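Local coordinates for arginine decarboxylase (Campylobacter jejuni subsp. jejuni, PDB 3NZP), which probably catalyses the pyridoxal phosphate-dependent decarboxylation of arginine to agmatine, an early step in polyamine and spermidine biosynthesis, at residues D360-L365 with I407-I412; K348-K353 with D398-S403. All coordinates share one frame; numbering follows the deposited sequence.

Contact 1 of 2, residues D360-L365 with I407-I412; sequences DELYDL and ILTHLI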
# COMPACT_ATOMS: atom_id res chain seq x y z
N ASP B 360 -14.02 -15.58 -43.81
CA ASP B 360 -14.08 -15.26 -45.23
C ASP B 360 -14.58 -13.83 -45.41
O ASP B 360 -14.03 -13.06 -46.19
CB ASP B 360 -15.01 -16.22 -45.96
CG ASP B 360 -14.27 -17.35 -46.63
OD1 ASP B 360 -13.10 -17.11 -47.03
OD2 ASP B 360 -14.84 -18.45 -46.75
N GLU B 361 -15.63 -13.49 -44.67
CA GLU B 361 -16.18 -12.15 -44.71
C GLU B 361 -15.11 -11.19 -44.22
O GLU B 361 -14.94 -10.10 -44.78
CB GLU B 361 -17.41 -12.08 -43.81
CG GLU B 361 -18.19 -13.36 -43.84
CD GLU B 361 -19.59 -13.24 -43.29
OE1 GLU B 361 -19.76 -12.61 -42.22
OE2 GLU B 361 -20.51 -13.80 -43.91
N LEU B 362 -14.38 -11.57 -43.18
CA LEU B 362 -13.33 -10.70 -42.69
C LEU B 362 -12.37 -10.36 -43.83
O LEU B 362 -11.88 -9.24 -43.91
CB LEU B 362 -12.58 -11.34 -41.53
CG LEU B 362 -13.28 -11.25 -40.17
CD1 LEU B 362 -12.64 -12.20 -39.18
CD2 LEU B 362 -13.21 -9.82 -39.65
N TYR B 363 -12.12 -11.33 -44.73
CA TYR B 363 -11.23 -11.08 -45.86
C TYR B 363 -11.82 -9.99 -46.75
O TYR B 363 -11.21 -8.95 -46.97
CB TYR B 363 -11.02 -12.33 -46.72
CG TYR B 363 -9.84 -13.18 -46.32
CD1 TYR B 363 -9.99 -14.21 -45.39
CD2 TYR B 363 -8.58 -12.97 -46.88
CE1 TYR B 363 -8.90 -15.02 -45.01
CE2 TYR B 363 -7.48 -13.78 -46.50
CZ TYR B 363 -7.66 -14.80 -45.56
OH TYR B 363 -6.62 -15.62 -45.18
N ASP B 364 -13.02 -10.27 -47.25
CA ASP B 364 -13.75 -9.36 -48.12
C ASP B 364 -13.75 -7.94 -47.58
O ASP B 364 -13.68 -6.98 -48.34
CB ASP B 364 -15.19 -9.84 -48.26
CG ASP B 364 -15.27 -11.27 -48.68
OD1 ASP B 364 -16.37 -11.86 -48.62
OD2 ASP B 364 -14.22 -11.81 -49.07
N LEU B 365 -13.83 -7.82 -46.26
CA LEU B 365 -13.82 -6.52 -45.63
C LEU B 365 -12.47 -5.85 -45.77
O LEU B 365 -12.38 -4.68 -46.14
CB LEU B 365 -14.18 -6.65 -44.16
CG LEU B 365 -15.65 -6.48 -43.82
CD1 LEU B 365 -16.50 -7.36 -44.72
CD2 LEU B 365 -15.86 -6.81 -42.35
N ILE B 407 -5.99 -11.46 -36.44
CA ILE B 407 -5.05 -10.75 -37.32
C ILE B 407 -5.81 -9.86 -38.32
O ILE B 407 -5.53 -8.66 -38.46
CB ILE B 407 -4.18 -11.74 -38.12
CG1 ILE B 407 -3.53 -12.76 -37.20
CG2 ILE B 407 -3.07 -11.01 -38.81
CD1 ILE B 407 -2.87 -13.88 -37.97
N LEU B 408 -6.76 -10.47 -39.01
CA LEU B 408 -7.57 -9.76 -40.00
C LEU B 408 -8.25 -8.56 -39.35
O LEU B 408 -8.16 -7.44 -39.84
CB LEU B 408 -8.63 -10.71 -40.59
CG LEU B 408 -8.11 -11.71 -41.63
CD1 LEU B 408 -9.05 -12.90 -41.77
CD2 LEU B 408 -7.96 -10.98 -42.94
N THR B 409 -8.90 -8.82 -38.22
CA THR B 409 -9.59 -7.78 -37.49
C THR B 409 -8.65 -6.62 -37.23
O THR B 409 -9.00 -5.46 -37.46
CB THR B 409 -10.12 -8.32 -36.18
OG1 THR B 409 -11.00 -9.41 -36.45
CG2 THR B 409 -10.86 -7.24 -35.43
N HIS B 410 -7.45 -6.93 -36.76
CA HIS B 410 -6.47 -5.88 -36.49
C HIS B 410 -6.09 -5.16 -37.77
O HIS B 410 -6.06 -3.93 -37.81
CB HIS B 410 -5.23 -6.44 -35.82
CG HIS B 410 -5.36 -6.53 -34.33
ND1 HIS B 410 -6.29 -7.33 -33.71
CD2 HIS B 410 -4.70 -5.87 -33.35
CE1 HIS B 410 -6.21 -7.15 -32.40
NE2 HIS B 410 -5.25 -6.28 -32.16
N LEU B 411 -5.79 -5.93 -38.82
CA LEU B 411 -5.43 -5.31 -40.09
C LEU B 411 -6.55 -4.38 -40.56
O LEU B 411 -6.30 -3.25 -40.97
CB LEU B 411 -5.16 -6.38 -41.15
CG LEU B 411 -3.86 -7.18 -41.01
CD1 LEU B 411 -3.79 -8.28 -42.09
CD2 LEU B 411 -2.69 -6.23 -41.14
N ILE B 412 -7.79 -4.86 -40.48
CA ILE B 412 -8.95 -4.08 -40.89
C ILE B 412 -9.11 -2.83 -40.06
O ILE B 412 -9.38 -1.75 -40.58
CB ILE B 412 -10.23 -4.92 -40.81
CG1 ILE B 412 -10.24 -5.94 -41.95
CG2 ILE B 412 -11.45 -4.03 -40.86
CD1 ILE B 412 -11.32 -6.97 -41.84
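Leu-362 and Leu-408 meet where two nearly parallel helices of the arginine decarboxylase helical bundle lie side by side, and with Ile-412 they account for most of the surface buried here. The axes of 360-365 and 407-412 approach to 9.6 Å and are inclined by 21°, a spacing across which leucine and isoleucine side chains touch directly. No hydrogen bond crosses, so shape and apolar packing do the work. Leu-408 sends CD1 into the angle between two residues of the facing helix: it lies 3.9 Å from CB of Leu-362 and also touches the CD1-CE1 side of the Tyr-363 ring, while its CD2 sits over one face of that ring. Tyr-363 starts out pointing away from the partner helix, yet its ring comes back to cross the leucine at about a right angle. CD2 of Leu-362 lies against OG1 of Thr-409, a hydroxyl hydrogen-bonded to the carbonyl of Ala-405 one turn earlier, and passes CD1 of Ile-412 at 4.1 Å, the two side chains again crossing at about a right angle. His-384 of helix 374-392 also touches Leu-362. Ile-412 has CG1 anti to its own carbonyl carbon (chi1 -73°), and the terminal CD1 beyond it rests against CB of Leu-365 at 3.7 Å and beside the backbone O of Leu-362.

Contact 2 of 2, residues K348-K353 with D398-S403; sequences KLILKK and DLQDRS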
# COMPACT_ATOMS: atom_id res chain seq x y z
N LYS B 348 1.28 -13.37 -41.35
CA LYS B 348 0.95 -14.21 -40.20
C LYS B 348 -0.33 -15.00 -40.44
O LYS B 348 -0.70 -15.86 -39.64
CB LYS B 348 0.80 -13.33 -38.97
CG LYS B 348 2.09 -12.76 -38.46
CD LYS B 348 2.94 -13.84 -37.80
CE LYS B 348 4.16 -13.22 -37.17
NZ LYS B 348 3.76 -12.06 -36.33
N LEU B 349 -0.99 -14.72 -41.55
CA LEU B 349 -2.24 -15.39 -41.89
C LEU B 349 -2.03 -16.83 -42.35
O LEU B 349 -1.39 -17.09 -43.36
CB LEU B 349 -2.99 -14.61 -42.97
CG LEU B 349 -3.58 -13.26 -42.55
CD1 LEU B 349 -4.17 -12.56 -43.76
CD2 LEU B 349 -4.65 -13.48 -41.48
N ILE B 350 -2.58 -17.76 -41.58
CA ILE B 350 -2.49 -19.18 -41.89
C ILE B 350 -3.45 -19.45 -43.05
O ILE B 350 -4.62 -19.78 -42.84
CB ILE B 350 -2.96 -20.08 -40.70
CG1 ILE B 350 -2.38 -19.59 -39.36
CG2 ILE B 350 -2.58 -21.52 -40.98
CD1 ILE B 350 -0.87 -19.62 -39.25
N LEU B 351 -2.95 -19.28 -44.28
CA LEU B 351 -3.75 -19.50 -45.49
C LEU B 351 -4.43 -20.87 -45.43
O LEU B 351 -3.84 -21.89 -45.80
CB LEU B 351 -2.85 -19.42 -46.73
CG LEU B 351 -1.94 -18.18 -46.84
CD1 LEU B 351 -0.54 -18.50 -46.30
CD2 LEU B 351 -1.86 -17.72 -48.29
N LYS B 352 -5.67 -20.87 -44.96
CA LYS B 352 -6.44 -22.11 -44.84
C LYS B 352 -6.97 -22.46 -46.22
O LYS B 352 -7.00 -21.62 -47.12
CB LYS B 352 -7.61 -21.91 -43.86
CG LYS B 352 -8.13 -23.17 -43.16
CD LYS B 352 -7.57 -23.26 -41.74
CE LYS B 352 -8.24 -24.36 -40.93
NZ LYS B 352 -9.71 -24.16 -40.79
N LYS B 353 -7.39 -23.71 -46.39
CA LYS B 353 -7.93 -24.20 -47.66
C LYS B 353 -9.45 -24.06 -47.67
O LYS B 353 -10.05 -23.55 -48.62
CB LYS B 353 -7.51 -25.66 -47.86
CG LYS B 353 -7.58 -26.54 -46.59
CD LYS B 353 -6.41 -27.52 -46.50
CE LYS B 353 -5.06 -26.80 -46.42
NZ LYS B 353 -4.97 -25.86 -45.27
N ASP B 398 -11.04 -23.88 -35.17
CA ASP B 398 -9.74 -24.23 -34.64
C ASP B 398 -8.95 -22.97 -34.25
O ASP B 398 -9.35 -21.85 -34.57
CB ASP B 398 -8.93 -25.05 -35.66
CG ASP B 398 -8.70 -24.31 -36.96
OD1 ASP B 398 -8.31 -23.12 -36.92
OD2 ASP B 398 -8.90 -24.93 -38.03
N LEU B 399 -7.81 -23.17 -33.57
CA LEU B 399 -6.97 -22.07 -33.13
C LEU B 399 -6.39 -21.27 -34.30
O LEU B 399 -6.05 -20.09 -34.15
CB LEU B 399 -5.85 -22.61 -32.24
CG LEU B 399 -4.90 -21.63 -31.51
CD1 LEU B 399 -5.71 -20.80 -30.51
CD2 LEU B 399 -3.77 -22.39 -30.81
N GLN B 400 -6.27 -21.90 -35.47
CA GLN B 400 -5.74 -21.17 -36.62
C GLN B 400 -6.78 -20.14 -37.02
O GLN B 400 -6.45 -18.99 -37.32
CB GLN B 400 -5.48 -22.10 -37.81
CG GLN B 400 -4.61 -23.32 -37.55
CD GLN B 400 -5.41 -24.62 -37.60
OE1 GLN B 400 -5.96 -25.07 -36.58
NE2 GLN B 400 -5.49 -25.21 -38.79
N ASP B 401 -8.04 -20.57 -37.00
CA ASP B 401 -9.16 -19.69 -37.35
C ASP B 401 -9.20 -18.47 -36.44
O ASP B 401 -9.27 -17.32 -36.91
CB ASP B 401 -10.50 -20.44 -37.25
CG ASP B 401 -10.62 -21.58 -38.25
OD1 ASP B 401 -10.04 -21.49 -39.36
OD2 ASP B 401 -11.30 -22.57 -37.92
N ARG B 402 -9.17 -18.73 -35.14
CA ARG B 402 -9.18 -17.66 -34.16
C ARG B 402 -8.04 -16.71 -34.48
O ARG B 402 -8.21 -15.48 -34.46
CB ARG B 402 -9.02 -18.24 -32.77
CG ARG B 402 -8.92 -17.21 -31.68
CD ARG B 402 -9.03 -17.86 -30.32
NE ARG B 402 -8.73 -16.92 -29.25
CZ ARG B 402 -8.69 -17.26 -27.97
NH1 ARG B 402 -8.93 -18.51 -27.60
NH2 ARG B 402 -8.41 -16.35 -27.05
N SER B 403 -6.87 -17.27 -34.79
CA SER B 403 -5.69 -16.47 -35.12
C SER B 403 -5.98 -15.62 -36.32
O SER B 403 -5.81 -14.41 -36.30
CB SER B 403 -4.48 -17.37 -35.42
OG SER B 403 -3.34 -16.59 -35.77
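A surface salt-bridge network ties the loop between strand 330-341 and helix 357-368 to the first turn of helix 399-420, with Lys-352 facing Asp-398 and Asp-401. The ammonium group is shared by two carboxylates. NZ of Lys-352 donates to OD1 of Asp-401 at 3.0 Å, arriving on the syn side and 16° out of the carboxylate plane; its second bond, to OD2 of Asp-398, is weak, and there the two side chains meet tip to tip. Lys-352 leaves the backbone with CG anti to N (chi1 -154°), and bends at chi2 and chi4 shape the chain that brings NZ to the acid pair. The same aspartates form a capping box: N of Asp-401 donates to OD1 of Asp-398 at 2.6 Å, nearly along the C-O axis, and N of Asp-398 returns a bond to OD2 of Asp-401, which it meets from above the carboxylate plane. Each acid thus uses one oxygen for the helix end and the other for the lysine, and the positive charge probably offsets two negative ones held close together. Beside this, NE2 of Gln-400 lies 3.6 Å from CE of Lys-352, and CG1 of Ile-350, the centre of an inverse gamma turn, packs on CB of Gln-400. Arg-402 makes a cation-pi contact with Phe-392 of helix 374-392 and a salt bridge to Glu-250 of the second subunit, placing this helix start between the loop, its bundle neighbour and the dimer partner.

In the fold
The two contacts illustrate how one long helix can be held differently along its length. Both use helix 399-420: contact 2 fastens its first turn to a loop, whereas contact 1 packs its middle against helix 357-368. Contact 1 is buried and held by packing, mainly of aliphatic side chains, with no hydrogen bond across it; contact 2 lies at the surface and relies on charge together with the packing of Ile-350 and Gln-400. Their centres are about 12 Å apart, and Leu-349 bridges them, its CD2 lying 3.9 Å from CG of Leu-408. The paired segments alternate along the chain, so the loop and the helix that follows it both lie against helix 399-420, away from the cofactor site.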